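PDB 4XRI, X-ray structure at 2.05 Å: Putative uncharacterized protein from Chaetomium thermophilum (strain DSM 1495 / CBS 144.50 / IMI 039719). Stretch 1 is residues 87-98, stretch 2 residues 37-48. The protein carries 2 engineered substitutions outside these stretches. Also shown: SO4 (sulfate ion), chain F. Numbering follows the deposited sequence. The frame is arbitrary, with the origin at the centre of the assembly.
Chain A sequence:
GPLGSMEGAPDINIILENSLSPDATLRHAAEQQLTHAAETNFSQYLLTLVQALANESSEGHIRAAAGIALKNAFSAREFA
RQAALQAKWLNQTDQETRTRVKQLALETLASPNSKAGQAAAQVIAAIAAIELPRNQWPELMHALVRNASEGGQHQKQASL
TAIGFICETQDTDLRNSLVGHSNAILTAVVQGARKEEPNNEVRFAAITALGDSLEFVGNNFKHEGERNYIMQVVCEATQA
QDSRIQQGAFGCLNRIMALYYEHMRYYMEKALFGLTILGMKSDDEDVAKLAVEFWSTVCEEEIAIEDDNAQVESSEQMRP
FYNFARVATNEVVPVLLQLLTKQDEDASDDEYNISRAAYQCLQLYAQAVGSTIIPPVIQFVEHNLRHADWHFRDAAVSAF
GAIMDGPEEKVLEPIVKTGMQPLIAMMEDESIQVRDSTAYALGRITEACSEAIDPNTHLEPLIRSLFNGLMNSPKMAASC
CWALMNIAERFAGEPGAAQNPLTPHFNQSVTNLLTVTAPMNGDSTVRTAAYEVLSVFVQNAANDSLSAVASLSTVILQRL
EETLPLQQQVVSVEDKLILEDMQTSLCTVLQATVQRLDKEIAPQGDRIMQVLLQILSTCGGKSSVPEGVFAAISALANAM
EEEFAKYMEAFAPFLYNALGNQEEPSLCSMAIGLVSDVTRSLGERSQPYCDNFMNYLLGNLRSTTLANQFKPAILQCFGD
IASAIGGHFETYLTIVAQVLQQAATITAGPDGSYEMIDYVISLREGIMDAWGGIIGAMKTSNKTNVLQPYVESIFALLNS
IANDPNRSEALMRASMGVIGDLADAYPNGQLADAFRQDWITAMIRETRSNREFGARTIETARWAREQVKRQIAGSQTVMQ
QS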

# COMPACT_ATOMS: atom_id res chain seq x y z
N ALA A 87 22.88 23.10 0.31
CA ALA A 87 23.49 24.22 -0.40
C ALA A 87 23.79 25.36 0.58
O ALA A 87 24.76 26.10 0.41
CB ALA A 87 22.59 24.71 -1.51
N LYS A 88 22.96 25.47 1.61
CA LYS A 88 23.15 26.49 2.64
C LYS A 88 24.43 26.22 3.43
O LYS A 88 25.13 27.16 3.81
CB LYS A 88 21.94 26.54 3.59
CG LYS A 88 20.64 26.96 2.92
CD LYS A 88 19.53 27.18 3.95
CE LYS A 88 19.85 28.35 4.86
NZ LYS A 88 18.79 28.57 5.88
N TRP A 89 24.73 24.95 3.69
CA TRP A 89 25.96 24.60 4.39
C TRP A 89 27.17 24.90 3.52
O TRP A 89 28.17 25.43 3.99
CB TRP A 89 25.97 23.13 4.80
CG TRP A 89 27.29 22.70 5.38
CD1 TRP A 89 28.33 22.13 4.70
CD2 TRP A 89 27.71 22.80 6.74
NE1 TRP A 89 29.37 21.87 5.56
CE2 TRP A 89 29.02 22.28 6.82
CE3 TRP A 89 27.11 23.29 7.91
CZ2 TRP A 89 29.73 22.23 8.01
CZ3 TRP A 89 27.82 23.24 9.09
CH2 TRP A 89 29.12 22.71 9.14
N LEU A 90 27.06 24.54 2.24
CA LEU A 90 28.16 24.70 1.31
C LEU A 90 28.46 26.16 0.97
O LEU A 90 29.62 26.57 0.97
CB LEU A 90 27.87 23.92 0.02
CG LEU A 90 28.08 22.41 0.05
CD1 LEU A 90 27.75 21.79 -1.30
CD2 LEU A 90 29.51 22.08 0.46
N ASN A 91 27.42 26.94 0.68
CA ASN A 91 27.63 28.26 0.08
C ASN A 91 27.17 29.46 0.89
O ASN A 91 27.37 30.60 0.47
CB ASN A 91 26.94 28.30 -1.29
CG ASN A 91 27.63 27.43 -2.32
OD1 ASN A 91 28.85 27.41 -2.40
ND2 ASN A 91 26.84 26.70 -3.10
N GLN A 92 26.56 29.23 2.05
CA GLN A 92 26.09 30.35 2.86
C GLN A 92 26.76 30.38 4.23
O GLN A 92 26.30 31.06 5.15
CB GLN A 92 24.57 30.29 3.01
CG GLN A 92 23.84 30.52 1.69
CD GLN A 92 22.34 30.43 1.82
OE1 GLN A 92 21.67 29.78 1.01
NE2 GLN A 92 21.79 31.10 2.83
N THR A 93 27.86 29.65 4.34
CA THR A 93 28.72 29.73 5.51
C THR A 93 30.13 30.10 5.08
O THR A 93 30.46 30.05 3.90
CB THR A 93 28.76 28.40 6.29
OG1 THR A 93 29.34 27.38 5.46
CG2 THR A 93 27.36 27.98 6.71
N ASP A 94 30.96 30.47 6.05
CA ASP A 94 32.39 30.64 5.80
C ASP A 94 33.11 29.40 6.30
O ASP A 94 32.52 28.56 6.98
CB ASP A 94 32.92 31.90 6.47
CG ASP A 94 32.59 31.97 7.94
OD1 ASP A 94 31.40 31.80 8.29
OD2 ASP A 94 33.51 32.18 8.75
N GLN A 95 34.39 29.28 5.97
CA GLN A 95 35.16 28.11 6.38
C GLN A 95 35.40 28.12 7.89
O GLN A 95 35.44 27.06 8.52
CB GLN A 95 36.50 28.06 5.64
CG GLN A 95 37.34 26.84 5.98
CD GLN A 95 36.64 25.53 5.66
OE1 GLN A 95 36.50 25.16 4.49
NE2 GLN A 95 36.17 24.84 6.69
N GLU A 96 35.53 29.31 8.47
CA GLU A 96 35.74 29.44 9.90
C GLU A 96 34.56 28.89 10.69
O GLU A 96 34.74 28.18 11.68
CB GLU A 96 35.99 30.90 10.28
CG GLU A 96 36.24 31.12 11.76
CD GLU A 96 36.48 32.58 12.11
OE1 GLU A 96 36.75 33.38 11.20
OE2 GLU A 96 36.39 32.92 13.31
N THR A 97 33.35 29.21 10.24
CA THR A 97 32.14 28.72 10.89
C THR A 97 32.02 27.21 10.76
O THR A 97 31.70 26.51 11.73
CB THR A 97 30.88 29.38 10.31
OG1 THR A 97 30.96 30.80 10.47
CG2 THR A 97 29.63 28.88 11.03
N ARG A 98 32.26 26.71 9.55
CA ARG A 98 32.19 25.27 9.29
C ARG A 98 33.19 24.50 10.14
O ARG A 98 32.85 23.48 10.74
CB ARG A 98 32.43 24.97 7.81
CG ARG A 98 31.32 25.45 6.90
CD ARG A 98 31.45 24.86 5.51
NE ARG A 98 32.71 25.21 4.87
CZ ARG A 98 32.90 26.31 4.14
NH1 ARG A 98 34.08 26.55 3.59
NH2 ARG A 98 31.90 27.16 3.95
S SO4 F . 34.61 30.12 2.40
O1 SO4 F . 35.34 29.27 1.46
O2 SO4 F . 34.06 31.27 1.69
O3 SO4 F . 35.52 30.58 3.44
O4 SO4 F . 33.52 29.35 3.00
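Stretch 2 37-48: AAETNFSQYLLT

A lysine lies over an aromatic ring: Lys88 CE sits 3.7 Å from the centroid of the Phe42 ring, 20° off the ring normal, a CH-pi contact over one face, and Lys88 NZ comes within 3.4 Å of Phe42 CD1. No hydrogen bond links the two stretches; their contact is packing, and it buries 438 Å², both sides summed. Stretch 2 enters as the end of one helix (37-40), turns at Asn41 and resumes as helix 42-48. Asn41 caps this second helix, its OD1 accepting from Gln44 N at 3.2 Å. Stretch 1 follows the same plan: helix 87-91, a short loop, then a helix from Gln95 onward, capped by Asp94, whose OD2 accepts a weak bond from Thr97 N at 3.3 Å. Helix 42-48 runs nearly perpendicular to helix 87-91, with a crossing angle of -101° and axes 11.3 Å apart at closest approach. The backbones come nearer beside the loop, where the CA atoms of Thr93 and Ser43 are 5.6 Å apart. Phe42, in rotamer t, points toward stretch 1 and is buried; at the edge of its ring lie Thr93 CG2, 4.0 Å from Phe42 CD2, and Gln92 O, 4.2 Å from the same atom. One turn further on, Leu46 CD1 meets Thr93 CG2 at 3.8 Å and Trp89 CZ3 at 3.9 Å. Ser43 faces the loop, its OG 3.5 Å from Gln92 O and 3.7 Å from Thr93 CA. Beyond the loop, Thr97 points toward stretch 2, its CG2 3.8 Å from Ser43 O and 4.1 Å from Leu47 CG. Thr93 is anchored within its own stretch: its OG1 donates to Trp89 O at 2.7 Å and accepts from Arg98 NH2 at 3.0 Å, while Arg98 NH2 also binds sulfate O4 at 2.9 Å.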

# COMPACT_ATOMS: atom_id res chain seq x y z
N ALA A 37 15.79 33.21 12.98
CA ALA A 37 17.21 33.24 13.30
C ALA A 37 18.04 32.64 12.17
O ALA A 37 19.12 33.15 11.85
CB ALA A 37 17.48 32.51 14.60
N ALA A 38 17.53 31.58 11.57
CA ALA A 38 18.23 30.91 10.48
C ALA A 38 18.19 31.75 9.21
O ALA A 38 18.95 31.51 8.27
CB ALA A 38 17.64 29.53 10.23
N GLU A 39 17.28 32.71 9.17
CA GLU A 39 17.10 33.57 8.01
C GLU A 39 17.94 34.84 8.12
O GLU A 39 18.51 35.29 7.13
CB GLU A 39 15.62 33.93 7.84
CG GLU A 39 14.77 32.81 7.24
CD GLU A 39 13.27 33.07 7.33
OE1 GLU A 39 12.87 34.14 7.84
OE2 GLU A 39 12.49 32.21 6.88
N THR A 40 18.04 35.40 9.32
CA THR A 40 18.75 36.66 9.50
C THR A 40 20.27 36.47 9.46
O THR A 40 20.97 37.26 8.82
CB THR A 40 18.34 37.36 10.82
OG1 THR A 40 19.05 38.59 10.96
CG2 THR A 40 18.60 36.48 12.04
N ASN A 41 20.78 35.43 10.12
CA ASN A 41 22.20 35.12 10.09
C ASN A 41 22.39 33.63 10.27
O ASN A 41 22.45 33.14 11.40
CB ASN A 41 22.96 35.91 11.16
CG ASN A 41 24.47 35.84 10.98
OD1 ASN A 41 25.01 34.92 10.38
ND2 ASN A 41 25.17 36.84 11.52
N PHE A 42 22.48 32.91 9.16
CA PHE A 42 22.53 31.46 9.17
C PHE A 42 23.76 30.93 9.91
O PHE A 42 23.67 29.97 10.68
CB PHE A 42 22.50 30.91 7.75
CG PHE A 42 22.44 29.42 7.67
CD1 PHE A 42 21.31 28.74 8.09
CD2 PHE A 42 23.50 28.69 7.17
CE1 PHE A 42 21.24 27.36 8.02
CE2 PHE A 42 23.45 27.32 7.09
CZ PHE A 42 22.31 26.65 7.52
N SER A 43 24.90 31.57 9.68
CA SER A 43 26.15 31.15 10.32
C SER A 43 26.09 31.29 11.83
O SER A 43 26.49 30.39 12.57
CB SER A 43 27.33 31.96 9.77
OG SER A 43 27.55 31.65 8.40
N GLN A 44 25.57 32.43 12.30
CA GLN A 44 25.46 32.69 13.73
C GLN A 44 24.45 31.74 14.36
O GLN A 44 24.60 31.33 15.52
CB GLN A 44 25.05 34.14 13.98
CG GLN A 44 25.61 34.72 15.26
CD GLN A 44 27.12 34.80 15.26
OE1 GLN A 44 27.75 34.83 14.20
NE2 GLN A 44 27.72 34.84 16.44
N TYR A 45 23.43 31.38 13.59
CA TYR A 45 22.44 30.39 14.01
C TYR A 45 23.12 29.05 14.25
O TYR A 45 22.86 28.38 15.25
CB TYR A 45 21.35 30.26 12.94
CG TYR A 45 20.27 29.23 13.23
CD1 TYR A 45 19.40 29.38 14.30
CD2 TYR A 45 20.11 28.12 12.40
CE1 TYR A 45 18.41 28.45 14.55
CE2 TYR A 45 19.12 27.19 12.64
CZ TYR A 45 18.27 27.35 13.72
OH TYR A 45 17.29 26.42 13.96
N LEU A 46 24.01 28.67 13.34
CA LEU A 46 24.75 27.42 13.45
C LEU A 46 25.66 27.42 14.67
O LEU A 46 25.68 26.46 15.44
CB LEU A 46 25.59 27.17 12.19
CG LEU A 46 24.82 26.99 10.88
CD1 LEU A 46 25.75 26.48 9.78
CD2 LEU A 46 23.64 26.05 11.06
N LEU A 47 26.41 28.51 14.84
CA LEU A 47 27.32 28.65 15.97
C LEU A 47 26.60 28.56 17.30
O LEU A 47 27.01 27.83 18.20
CB LEU A 47 28.07 29.98 15.88
CG LEU A 47 29.26 30.00 14.92
CD1 LEU A 47 29.85 31.40 14.83
CD2 LEU A 47 30.30 29.01 15.39
N THR A 48 25.52 29.33 17.43
CA THR A 48 24.72 29.35 18.64
C THR A 48 24.24 27.95 19.02
O THR A 48 24.35 27.54 20.18
CB THR A 48 23.49 30.27 18.49
OG1 THR A 48 23.92 31.59 18.14
CG2 THR A 48 22.69 30.31 19.78